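Local structure of D-ribulose-5-phosphate 3-epimerase, putative (1TQX) at residues A[24-28]-A[61-65]; A[122-128]-A[163-167]; A[187-192]-A[220-224]. The protein probably catalyses the interconversion of D-ribulose 5-phosphate and D-xylulose 5-phosphate, using one divalent metal ion per subunit. All coordinates share one frame. Residue numbers count along the deposited sequence, not the author numbering.

Interaction 1. Residues A[24-28]-A[61-65]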
ATOM      1  N   THR A  24      -1.999   9.092 -13.391  1.00 20.08           N
ATOM      2  CA  THR A  24      -2.676   7.828 -13.113  1.00 19.95           C
ATOM      3  C   THR A  24      -3.124   7.144 -14.400  1.00 21.29           C
ATOM      4  O   THR A  24      -3.040   5.917 -14.525  1.00 20.25           O
ATOM      5  CB  THR A  24      -3.902   8.035 -12.198  1.00 20.58           C
ATOM      6  OG1 THR A  24      -3.490   8.673 -10.981  1.00 21.57           O
ATOM      7  CG2 THR A  24      -4.537   6.693 -11.852  1.00 18.75           C
ATOM      8  N   GLN A  25      -3.604   7.940 -15.353  1.00 20.97           N
ATOM      9  CA  GLN A  25      -4.039   7.406 -16.639  1.00 22.34           C
ATOM     10  C   GLN A  25      -2.816   6.802 -17.327  1.00 23.72           C
ATOM     11  O   GLN A  25      -2.904   5.756 -17.967  1.00 23.68           O
ATOM     12  CB  GLN A  25      -4.653   8.521 -17.499  1.00 22.99           C
ATOM     13  CG  GLN A  25      -5.944   9.099 -16.905  1.00 22.98           C
ATOM     14  CD  GLN A  25      -6.496  10.277 -17.686  1.00 24.86           C
ATOM     15  OE1 GLN A  25      -5.743  11.117 -18.177  1.00 26.04           O
ATOM     16  NE2 GLN A  25      -7.821  10.358 -17.786  1.00 24.07           N
ATOM     17  N   ARG A  26      -1.675   7.465 -17.177  1.00 23.60           N
ATOM     18  CA  ARG A  26      -0.428   6.992 -17.763  1.00 25.10           C
ATOM     19  C   ARG A  26      -0.059   5.637 -17.151  1.00 24.69           C
ATOM     20  O   ARG A  26       0.243   4.683 -17.868  1.00 24.80           O
ATOM     21  CB  ARG A  26       0.672   8.026 -17.509  1.00 27.24           C
ATOM     22  CG  ARG A  26       2.036   7.693 -18.080  1.00 32.45           C
ATOM     23  CD  ARG A  26       3.054   8.706 -17.559  1.00 36.82           C
ATOM     24  NE  ARG A  26       4.381   8.120 -17.420  1.00 42.42           N
ATOM     25  CZ  ARG A  26       5.257   8.485 -16.494  1.00 43.68           C
ATOM     26  NH1 ARG A  26       4.944   9.438 -15.623  1.00 40.99           N
ATOM     27  NH2 ARG A  26       6.448   7.899 -16.439  1.00 47.72           N
ATOM     28  N   MET A  27      -0.089   5.542 -15.824  1.00 24.22           N
ATOM     29  CA  MET A  27       0.235   4.282 -15.160  1.00 24.88           C
ATOM     30  C   MET A  27      -0.734   3.194 -15.624  1.00 26.46           C
ATOM     31  O   MET A  27      -0.351   2.037 -15.826  1.00 25.27           O
ATOM     32  CB  MET A  27       0.151   4.445 -13.636  1.00 23.08           C
ATOM     33  CG  MET A  27       1.270   5.312 -13.039  1.00 23.32           C
ATOM     34  SD  MET A  27       2.920   4.629 -13.398  1.00 25.07           S
ATOM     35  CE  MET A  27       3.488   5.769 -14.661  1.00 23.71           C
ATOM     36  N   GLU A  28      -1.991   3.578 -15.794  1.00 25.21           N
ATOM     37  CA  GLU A  28      -3.026   2.657 -16.243  1.00 28.13           C
ATOM     38  C   GLU A  28      -2.684   2.151 -17.646  1.00 27.75           C
ATOM     39  O   GLU A  28      -2.754   0.954 -17.918  1.00 27.73           O
ATOM     40  CB  GLU A  28      -4.379   3.383 -16.245  1.00 29.19           C
ATOM     41  CG  GLU A  28      -5.601   2.500 -16.422  1.00 34.21           C
ATOM     42  CD  GLU A  28      -6.890   3.250 -16.114  1.00 36.57           C
ATOM     43  OE1 GLU A  28      -7.155   4.284 -16.770  1.00 38.76           O
ATOM     44  OE2 GLU A  28      -7.631   2.809 -15.213  1.00 34.72           O
ATOM     45  N   TYR A  61     -11.792  10.209 -13.785  1.00 27.17           N
ATOM     46  CA  TYR A  61     -10.963  10.090 -14.983  1.00 27.81           C
ATOM     47  C   TYR A  61     -10.223   8.777 -15.210  1.00 26.82           C
ATOM     48  O   TYR A  61      -9.471   8.653 -16.177  1.00 27.57           O
ATOM     49  CB  TYR A  61      -9.961  11.250 -15.008  1.00 27.52           C
ATOM     50  CG  TYR A  61     -10.620  12.599 -14.848  1.00 29.71           C
ATOM     51  CD1 TYR A  61     -10.610  13.264 -13.621  1.00 29.35           C
ATOM     52  CD2 TYR A  61     -11.289  13.197 -15.913  1.00 29.36           C
ATOM     53  CE1 TYR A  61     -11.253  14.497 -13.463  1.00 30.58           C
ATOM     54  CE2 TYR A  61     -11.936  14.426 -15.765  1.00 31.05           C
ATOM     55  CZ  TYR A  61     -11.915  15.069 -14.544  1.00 32.54           C
ATOM     56  OH  TYR A  61     -12.548  16.285 -14.407  1.00 34.84           O
ATOM     57  N   THR A  62     -10.426   7.802 -14.333  1.00 27.20           N
ATOM     58  CA  THR A  62      -9.756   6.515 -14.480  1.00 26.77           C
ATOM     59  C   THR A  62     -10.708   5.465 -15.024  1.00 28.91           C
ATOM     60  O   THR A  62     -11.916   5.696 -15.126  1.00 26.53           O
ATOM     61  CB  THR A  62      -9.198   6.011 -13.136  1.00 25.94           C
ATOM     62  OG1 THR A  62     -10.268   5.899 -12.185  1.00 25.21           O
ATOM     63  CG2 THR A  62      -8.142   6.970 -12.601  1.00 24.97           C
ATOM     64  N   LYS A  63     -10.161   4.308 -15.373  1.00 29.66           N
ATOM     65  CA  LYS A  63     -10.973   3.228 -15.905  1.00 32.59           C
ATOM     66  C   LYS A  63     -10.962   2.007 -15.000  1.00 31.67           C
ATOM     67  O   LYS A  63     -11.696   1.953 -14.016  1.00 33.72           O
ATOM     68  CB  LYS A  63     -10.493   2.865 -17.313  1.00 35.26           C
ATOM     69  CG  LYS A  63     -10.781   3.963 -18.329  1.00 40.95           C
ATOM     70  CD  LYS A  63     -10.289   3.622 -19.728  1.00 45.24           C
ATOM     71  CE  LYS A  63      -8.772   3.612 -19.796  1.00 48.39           C
ATOM     72  NZ  LYS A  63      -8.283   3.449 -21.193  1.00 52.27           N
ATOM     73  N   SER A  64     -10.117   1.036 -15.317  1.00 31.30           N
ATOM     74  CA  SER A  64     -10.053  -0.190 -14.530  1.00 32.00           C
ATOM     75  C   SER A  64      -9.092  -0.190 -13.343  1.00 29.95           C
ATOM     76  O   SER A  64      -9.206  -1.043 -12.468  1.00 29.05           O
ATOM     77  CB  SER A  64      -9.690  -1.369 -15.439  1.00 33.50           C
ATOM     78  OG  SER A  64     -10.642  -1.533 -16.472  1.00 41.42           O
ATOM     79  N   ILE A  65      -8.162   0.758 -13.288  1.00 26.97           N
ATOM     80  CA  ILE A  65      -7.192   0.745 -12.200  1.00 24.29           C
ATOM     81  C   ILE A  65      -7.796   0.755 -10.786  1.00 23.11           C
ATOM     82  O   ILE A  65      -8.692   1.537 -10.474  1.00 24.08           O
ATOM     83  CB  ILE A  65      -6.148   1.878 -12.382  1.00 23.14           C
ATOM     84  CG1 ILE A  65      -4.872   1.518 -11.616  1.00 21.94           C
ATOM     85  CG2 ILE A  65      -6.718   3.216 -11.920  1.00 22.81           C
ATOM     86  CD1 ILE A  65      -3.626   2.257 -12.100  1.00 20.87           C
TER
HETATM   87  O   HOH W   1      -8.637   6.607 -18.074  1.00 47.99           O
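An extended glutamate side chain holds the loop 61-65 against the helical residues 24-28. Glu28 has chi1 and chi2 both t, which carries its carboxylate across the gap; there Glu28 OE2 accepts from Lys63 N and from Ile65 N, each 2.9 Å away, with N-H...O angles of 146° and 166°. Ser64 N lies 3.1 Å from Glu28 OE2, but at too poor an angle for a bond. One turn earlier Gln25, chi1 m and chi2 t, reaches out so that NE2 donates to Tyr61 O at 2.9 Å and 164°. A water donates to Glu28 OE1 (3.0 Å) and to Tyr61 O (2.9 Å), so this carbonyl takes both the water and the Gln25 amide. On the buried side, Thr24 CG2 meets Thr62 CG2 at 3.7 Å and Ile65 CG2 at 4.1 Å, while Thr24 OG1 bonds to Leu20 O in its own helix. Thr24 and Ile65 both touch Ile35 of strand 34-40. The arrangement belongs to a TIM barrel: an outer helix anchors the loop leading into strand 66-72.

Interaction 2. Residues A[122-128]-A[163-167]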
ATOM      1  N   LYS A 122       4.646   0.069  10.936  1.00 23.45           N
ATOM      2  CA  LYS A 122       5.874   0.812  10.698  1.00 24.56           C
ATOM      3  C   LYS A 122       7.093  -0.057  11.036  1.00 24.67           C
ATOM      4  O   LYS A 122       6.969  -1.088  11.697  1.00 24.39           O
ATOM      5  CB  LYS A 122       5.860   2.106  11.520  1.00 23.39           C
ATOM      6  CG  LYS A 122       4.698   3.026  11.145  1.00 27.73           C
ATOM      7  CD  LYS A 122       4.849   4.446  11.683  1.00 28.90           C
ATOM      8  CE  LYS A 122       4.675   4.519  13.188  1.00 30.68           C
ATOM      9  NZ  LYS A 122       4.829   5.919  13.702  1.00 30.58           N
ATOM     10  N   PRO A 123       8.287   0.349  10.579  1.00 25.58           N
ATOM     11  CA  PRO A 123       9.522  -0.402  10.829  1.00 25.37           C
ATOM     12  C   PRO A 123       9.741  -0.940  12.243  1.00 25.66           C
ATOM     13  O   PRO A 123      10.098  -2.103  12.414  1.00 26.03           O
ATOM     14  CB  PRO A 123      10.607   0.585  10.411  1.00 24.95           C
ATOM     15  CG  PRO A 123       9.949   1.310   9.264  1.00 25.22           C
ATOM     16  CD  PRO A 123       8.569   1.579   9.813  1.00 24.60           C
ATOM     17  N   LYS A 124       9.523  -0.103  13.251  1.00 26.57           N
ATOM     18  CA  LYS A 124       9.736  -0.521  14.633  1.00 29.61           C
ATOM     19  C   LYS A 124       8.623  -1.353  15.270  1.00 29.72           C
ATOM     20  O   LYS A 124       8.761  -1.782  16.414  1.00 30.91           O
ATOM     21  CB  LYS A 124      10.006   0.706  15.512  1.00 32.54           C
ATOM     22  CG  LYS A 124      11.189   1.545  15.052  1.00 37.01           C
ATOM     23  CD  LYS A 124      11.371   2.765  15.941  1.00 42.18           C
ATOM     24  CE  LYS A 124      12.471   3.672  15.419  1.00 43.67           C
ATOM     25  NZ  LYS A 124      12.608   4.895  16.254  1.00 45.87           N
ATOM     26  N   THR A 125       7.533  -1.594  14.545  1.00 28.74           N
ATOM     27  CA  THR A 125       6.424  -2.379  15.094  1.00 27.52           C
ATOM     28  C   THR A 125       6.566  -3.879  14.814  1.00 28.47           C
ATOM     29  O   THR A 125       6.784  -4.292  13.677  1.00 29.50           O
ATOM     30  CB  THR A 125       5.074  -1.884  14.535  1.00 26.76           C
ATOM     31  OG1 THR A 125       4.950  -0.480  14.780  1.00 21.23           O
ATOM     32  CG2 THR A 125       3.915  -2.603  15.214  1.00 24.96           C
ATOM     33  N   ASP A 126       6.432  -4.681  15.866  1.00 29.38           N
ATOM     34  CA  ASP A 126       6.549  -6.139  15.792  1.00 32.68           C
ATOM     35  C   ASP A 126       5.386  -6.781  15.028  1.00 31.34           C
ATOM     36  O   ASP A 126       4.232  -6.637  15.423  1.00 31.68           O
ATOM     37  CB  ASP A 126       6.612  -6.693  17.221  1.00 35.28           C
ATOM     38  CG  ASP A 126       6.722  -8.207  17.271  1.00 39.30           C
ATOM     39  OD1 ASP A 126       6.713  -8.754  18.395  1.00 41.93           O
ATOM     40  OD2 ASP A 126       6.817  -8.850  16.205  1.00 40.45           O
ATOM     41  N   VAL A 127       5.695  -7.496  13.947  1.00 31.62           N
ATOM     42  CA  VAL A 127       4.674  -8.167  13.126  1.00 33.51           C
ATOM     43  C   VAL A 127       3.772  -9.139  13.872  1.00 32.73           C
ATOM     44  O   VAL A 127       2.598  -9.289  13.533  1.00 32.30           O
ATOM     45  CB  VAL A 127       5.286  -9.021  12.001  1.00 35.86           C
ATOM     46  CG1 VAL A 127       4.735  -8.590  10.665  1.00 34.97           C
ATOM     47  CG2 VAL A 127       6.785  -8.962  12.057  1.00 39.29           C
ATOM     48  N   GLN A 128       4.329  -9.834  14.856  1.00 32.18           N
ATOM     49  CA  GLN A 128       3.555 -10.820  15.596  1.00 33.92           C
ATOM     50  C   GLN A 128       2.356 -10.233  16.324  1.00 31.80           C
ATOM     51  O   GLN A 128       1.412 -10.950  16.651  1.00 30.43           O
ATOM     52  CB  GLN A 128       4.456 -11.576  16.575  1.00 37.05           C
ATOM     53  CG  GLN A 128       5.585 -12.323  15.879  1.00 42.89           C
ATOM     54  CD  GLN A 128       6.265 -13.333  16.781  1.00 46.90           C
ATOM     55  OE1 GLN A 128       5.652 -14.308  17.218  1.00 48.87           O
ATOM     56  NE2 GLN A 128       7.541 -13.102  17.068  1.00 48.63           N
ATOM     57  N   LYS A 163       9.853  -9.792   8.551  1.00 27.30           N
ATOM     58  CA  LYS A 163       8.413  -9.637   8.743  1.00 26.75           C
ATOM     59  C   LYS A 163       7.668 -10.264   7.575  1.00 26.94           C
ATOM     60  O   LYS A 163       6.654 -10.942   7.763  1.00 26.77           O
ATOM     61  CB  LYS A 163       8.032  -8.155   8.851  1.00 26.03           C
ATOM     62  CG  LYS A 163       8.681  -7.421  10.010  1.00 26.04           C
ATOM     63  CD  LYS A 163       8.130  -6.014  10.126  1.00 25.05           C
ATOM     64  CE  LYS A 163       8.787  -5.243  11.261  1.00 25.41           C
ATOM     65  NZ  LYS A 163       8.220  -3.860  11.358  1.00 22.98           N
ATOM     66  N   VAL A 164       8.175 -10.025   6.368  1.00 26.57           N
ATOM     67  CA  VAL A 164       7.568 -10.564   5.156  1.00 25.57           C
ATOM     68  C   VAL A 164       7.564 -12.095   5.176  1.00 26.67           C
ATOM     69  O   VAL A 164       6.536 -12.714   4.901  1.00 25.53           O
ATOM     70  CB  VAL A 164       8.311 -10.062   3.891  1.00 25.61           C
ATOM     71  CG1 VAL A 164       7.665 -10.643   2.632  1.00 23.28           C
ATOM     72  CG2 VAL A 164       8.279  -8.532   3.838  1.00 25.40           C
ATOM     73  N   SER A 165       8.703 -12.705   5.501  1.00 26.70           N
ATOM     74  CA  SER A 165       8.779 -14.168   5.551  1.00 27.96           C
ATOM     75  C   SER A 165       7.829 -14.737   6.602  1.00 27.81           C
ATOM     76  O   SER A 165       7.166 -15.747   6.362  1.00 29.03           O
ATOM     77  CB  SER A 165      10.209 -14.628   5.847  1.00 27.68           C
ATOM     78  OG  SER A 165      11.060 -14.367   4.748  1.00 30.51           O
ATOM     79  N   PHE A 166       7.762 -14.090   7.762  1.00 28.03           N
ATOM     80  CA  PHE A 166       6.869 -14.530   8.833  1.00 29.29           C
ATOM     81  C   PHE A 166       5.424 -14.610   8.341  1.00 28.85           C
ATOM     82  O   PHE A 166       4.747 -15.619   8.532  1.00 28.77           O
ATOM     83  CB  PHE A 166       6.931 -13.555  10.013  1.00 29.01           C
ATOM     84  CG  PHE A 166       5.910 -13.836  11.082  1.00 31.12           C
ATOM     85  CD1 PHE A 166       6.144 -14.810  12.051  1.00 32.76           C
ATOM     86  CD2 PHE A 166       4.701 -13.143  11.109  1.00 30.75           C
ATOM     87  CE1 PHE A 166       5.188 -15.092  13.031  1.00 33.29           C
ATOM     88  CE2 PHE A 166       3.739 -13.420  12.085  1.00 32.59           C
ATOM     89  CZ  PHE A 166       3.983 -14.394  13.045  1.00 33.00           C
ATOM     90  N   LEU A 167       4.955 -13.534   7.712  1.00 28.72           N
ATOM     91  CA  LEU A 167       3.587 -13.465   7.209  1.00 28.24           C
ATOM     92  C   LEU A 167       3.274 -14.483   6.115  1.00 28.58           C
ATOM     93  O   LEU A 167       2.243 -15.150   6.168  1.00 27.78           O
ATOM     94  CB  LEU A 167       3.286 -12.048   6.700  1.00 27.11           C
ATOM     95  CG  LEU A 167       3.254 -10.935   7.754  1.00 24.72           C
ATOM     96  CD1 LEU A 167       3.295  -9.577   7.078  1.00 23.14           C
ATOM     97  CD2 LEU A 167       1.999 -11.071   8.602  1.00 24.85           C
TER
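Lys163 opens the helical segment 163-167 and makes its polar contact with the loop 122-128. With chi1 m and chi2 to chi4 all t, its chain is nearly straight beyond CB, and Lys163 NZ arrives beside the turn, donating to Pro123 O and to Thr125 O, both at 2.8 Å. Lys122 O is 3.1 Å from Lys163 NZ, but at an angle too poor for a bond; Lys122 O accepts instead from Thr125 N at 2.9 Å, within the type I turn Lys122-Thr125. Val164 and Ser165 face other parts of the barrel: Val164 packs on Ile176 and Val178 of strand 175-179, and Ser165 OG bonds to His193 ND1. Phe166 comes next. Gln128 CG lies over one face of its ring, 4.3 Å from the centroid and 28° off the normal, a CH-pi contact, and Val127 CB is 4.3 Å from Phe166 CD2. Leu167 ends the segment, its CD1 4.0 Å from Val127 CG1. Val127 begins the 3-10 segment, just after Asp126, whose OD2 accepts from Gln128 N at 3.0 Å in an Asx turn. Glu94 OE2 also binds the loop, at Thr125 OG1 and Lys122 N. Both hydrogen bonds across the contact depend on the loop's path: an ammonium group bridges two main-chain carbonyls, Pro123 O and Thr125 O, and apolar side chains pack alongside.

Interaction 3. Residues A[187-192]-A[220-224]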
ATOM      1  N   THR A 187      12.760  -5.270  -5.234  1.00 23.31           N
ATOM      2  CA  THR A 187      11.485  -5.919  -5.512  1.00 23.07           C
ATOM      3  C   THR A 187      11.775  -7.422  -5.559  1.00 24.19           C
ATOM      4  O   THR A 187      11.021  -8.231  -5.014  1.00 23.50           O
ATOM      5  CB  THR A 187      10.883  -5.466  -6.865  1.00 23.26           C
ATOM      6  OG1 THR A 187      10.370  -4.131  -6.748  1.00 21.73           O
ATOM      7  CG2 THR A 187       9.754  -6.395  -7.282  1.00 21.83           C
ATOM      8  N   GLU A 188      12.878  -7.792  -6.204  1.00 26.15           N
ATOM      9  CA  GLU A 188      13.254  -9.200  -6.295  1.00 27.46           C
ATOM     10  C   GLU A 188      13.496  -9.738  -4.890  1.00 26.25           C
ATOM     11  O   GLU A 188      13.079 -10.844  -4.562  1.00 26.70           O
ATOM     12  CB  GLU A 188      14.519  -9.384  -7.140  1.00 31.75           C
ATOM     13  CG  GLU A 188      14.830 -10.858  -7.424  1.00 37.30           C
ATOM     14  CD  GLU A 188      16.031 -11.068  -8.340  1.00 42.07           C
ATOM     15  OE1 GLU A 188      16.320 -12.239  -8.673  1.00 43.98           O
ATOM     16  OE2 GLU A 188      16.685 -10.075  -8.721  1.00 41.30           O
ATOM     17  N   ILE A 189      14.175  -8.951  -4.063  1.00 26.70           N
ATOM     18  CA  ILE A 189      14.444  -9.360  -2.692  1.00 25.88           C
ATOM     19  C   ILE A 189      13.137  -9.527  -1.915  1.00 26.18           C
ATOM     20  O   ILE A 189      12.950 -10.515  -1.202  1.00 25.82           O
ATOM     21  CB  ILE A 189      15.317  -8.322  -1.960  1.00 26.59           C
ATOM     22  CG1 ILE A 189      16.739  -8.336  -2.531  1.00 28.77           C
ATOM     23  CG2 ILE A 189      15.326  -8.613  -0.462  1.00 25.78           C
ATOM     24  CD1 ILE A 189      17.643  -7.267  -1.937  1.00 28.55           C
ATOM     25  N   SER A 190      12.236  -8.557  -2.048  1.00 23.73           N
ATOM     26  CA  SER A 190      10.962  -8.622  -1.338  1.00 23.57           C
ATOM     27  C   SER A 190      10.133  -9.828  -1.766  1.00 23.54           C
ATOM     28  O   SER A 190       9.561 -10.524  -0.929  1.00 25.32           O
ATOM     29  CB  SER A 190      10.171  -7.329  -1.555  1.00 21.79           C
ATOM     30  OG  SER A 190      10.823  -6.234  -0.932  1.00 21.71           O
ATOM     31  N   ALA A 191      10.074 -10.080  -3.068  1.00 23.23           N
ATOM     32  CA  ALA A 191       9.311 -11.209  -3.576  1.00 24.51           C
ATOM     33  C   ALA A 191       9.884 -12.552  -3.110  1.00 26.24           C
ATOM     34  O   ALA A 191       9.136 -13.505  -2.883  1.00 27.10           O
ATOM     35  CB  ALA A 191       9.261 -11.160  -5.106  1.00 23.99           C
ATOM     36  N   SER A 192      11.205 -12.628  -2.959  1.00 27.04           N
ATOM     37  CA  SER A 192      11.846 -13.871  -2.531  1.00 28.09           C
ATOM     38  C   SER A 192      11.450 -14.225  -1.102  1.00 28.76           C
ATOM     39  O   SER A 192      11.543 -15.385  -0.688  1.00 28.97           O
ATOM     40  CB  SER A 192      13.374 -13.761  -2.636  1.00 28.92           C
ATOM     41  OG  SER A 192      13.919 -12.966  -1.597  1.00 28.94           O
ATOM     42  N   SER A 220       9.500 -10.650 -11.802  1.00 26.37           N
ATOM     43  CA  SER A 220      10.292 -11.094 -10.662  1.00 25.24           C
ATOM     44  C   SER A 220       9.414 -11.573  -9.510  1.00 26.35           C
ATOM     45  O   SER A 220       9.796 -12.484  -8.774  1.00 25.23           O
ATOM     46  CB  SER A 220      11.218  -9.975 -10.178  1.00 28.02           C
ATOM     47  OG  SER A 220      10.486  -8.931  -9.560  1.00 29.45           O
ATOM     48  N   VAL A 221       8.246 -10.959  -9.339  1.00 25.93           N
ATOM     49  CA  VAL A 221       7.345 -11.381  -8.274  1.00 25.69           C
ATOM     50  C   VAL A 221       6.679 -12.695  -8.693  1.00 26.78           C
ATOM     51  O   VAL A 221       6.604 -13.642  -7.909  1.00 26.49           O
ATOM     52  CB  VAL A 221       6.243 -10.318  -7.984  1.00 24.88           C
ATOM     53  CG1 VAL A 221       5.215 -10.887  -7.017  1.00 23.98           C
ATOM     54  CG2 VAL A 221       6.866  -9.061  -7.375  1.00 21.50           C
ATOM     55  N   GLN A 222       6.213 -12.752  -9.937  1.00 28.46           N
ATOM     56  CA  GLN A 222       5.550 -13.947 -10.455  1.00 33.72           C
ATOM     57  C   GLN A 222       6.418 -15.201 -10.339  1.00 35.12           C
ATOM     58  O   GLN A 222       5.897 -16.294 -10.103  1.00 34.48           O
ATOM     59  CB  GLN A 222       5.130 -13.728 -11.913  1.00 35.60           C
ATOM     60  CG  GLN A 222       4.137 -12.587 -12.082  1.00 41.00           C
ATOM     61  CD  GLN A 222       3.810 -12.281 -13.531  1.00 44.20           C
ATOM     62  OE1 GLN A 222       4.707 -12.086 -14.356  1.00 44.47           O
ATOM     63  NE2 GLN A 222       2.517 -12.218 -13.845  1.00 42.18           N
ATOM     64  N   LYS A 223       7.732 -15.046 -10.493  1.00 36.17           N
ATOM     65  CA  LYS A 223       8.646 -16.181 -10.391  1.00 38.71           C
ATOM     66  C   LYS A 223       8.486 -16.895  -9.052  1.00 38.48           C
ATOM     67  O   LYS A 223       8.604 -18.117  -8.979  1.00 38.68           O
ATOM     68  CB  LYS A 223      10.101 -15.724 -10.550  1.00 40.09           C
ATOM     69  CG  LYS A 223      10.424 -15.118 -11.907  1.00 45.43           C
ATOM     70  CD  LYS A 223      11.911 -14.811 -12.039  1.00 47.92           C
ATOM     71  CE  LYS A 223      12.225 -14.143 -13.374  1.00 49.37           C
ATOM     72  NZ  LYS A 223      11.789 -14.960 -14.544  1.00 48.92           N
ATOM     73  N   TYR A 224       8.225 -16.131  -7.994  1.00 37.42           N
ATOM     74  CA  TYR A 224       8.050 -16.703  -6.663  1.00 36.23           C
ATOM     75  C   TYR A 224       6.594 -17.065  -6.361  1.00 36.85           C
ATOM     76  O   TYR A 224       6.378 -17.880  -5.439  1.00 36.69           O
ATOM     77  CB  TYR A 224       8.575 -15.741  -5.596  1.00 35.91           C
ATOM     78  CG  TYR A 224      10.071 -15.559  -5.614  1.00 36.05           C
ATOM     79  CD1 TYR A 224      10.658 -14.464  -6.242  1.00 35.70           C
ATOM     80  CD2 TYR A 224      10.906 -16.491  -5.006  1.00 37.46           C
ATOM     81  CE1 TYR A 224      12.045 -14.301  -6.260  1.00 36.76           C
ATOM     82  CE2 TYR A 224      12.290 -16.340  -5.021  1.00 36.56           C
ATOM     83  CZ  TYR A 224      12.852 -15.247  -5.646  1.00 38.35           C
ATOM     84  OH  TYR A 224      14.221 -15.107  -5.650  1.00 39.53           O
TER
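Tyr224 lays its ring against the end of the 187-192 segment: Ser192 CA sits 3.5 Å from the ring centroid and 10° off its normal, a CH-pi contact over the face, and Ser192 CB is 3.4 Å from Tyr224 CZ. Ala191 supports the same ring, its CB 3.8 Å from Tyr224 CD1. Ala191 CB also lies 3.7 Å from Val221 CA and 3.9 Å from Val221 CG2, and the backbones approach closely here, Ala191 CA being 5.1 Å from Val221 CA. One turn back, Thr187 CG2 meets Ser220 OG at 3.5 Å and Val221 CG2 at 3.9 Å. No hydrogen bond crosses the interface; Thr187 OG1 and Ser220 OG bond instead to Asn183 O and Met217 O in their own parts of the chain. Thus helix 184-193 lies beside the C-terminal helix 210-223 on the outside of the barrel, where Thr187 and Val221 both rest on Ile198 of strand 197-200, while Ile189 and Ser190 touch Met161 of helix 161-170.

In the fold
The three contacts follow one another along the chain and lie around the outer layer of a TIM barrel. Interactions 1 and 2 are on opposite sides of its centre, their centres 32 Å apart. Interactions 2 and 3 are neighbours, 18 Å between centres, and touch where Val164 CG1 packs 4.0 Å from Ser190 O; interaction 3 lies 25 Å from interaction 1, centre to centre. None includes a ligand of the zinc held by His36, Asp38, His70 and Asp179. The side chain of Lys122 in interaction 2 is about 11 Å from the ion and that of Thr24 in interaction 1 about 14 Å; the side chain of Thr187 in interaction 3 is about 9 Å from Gly181, a predicted substrate-binding residue.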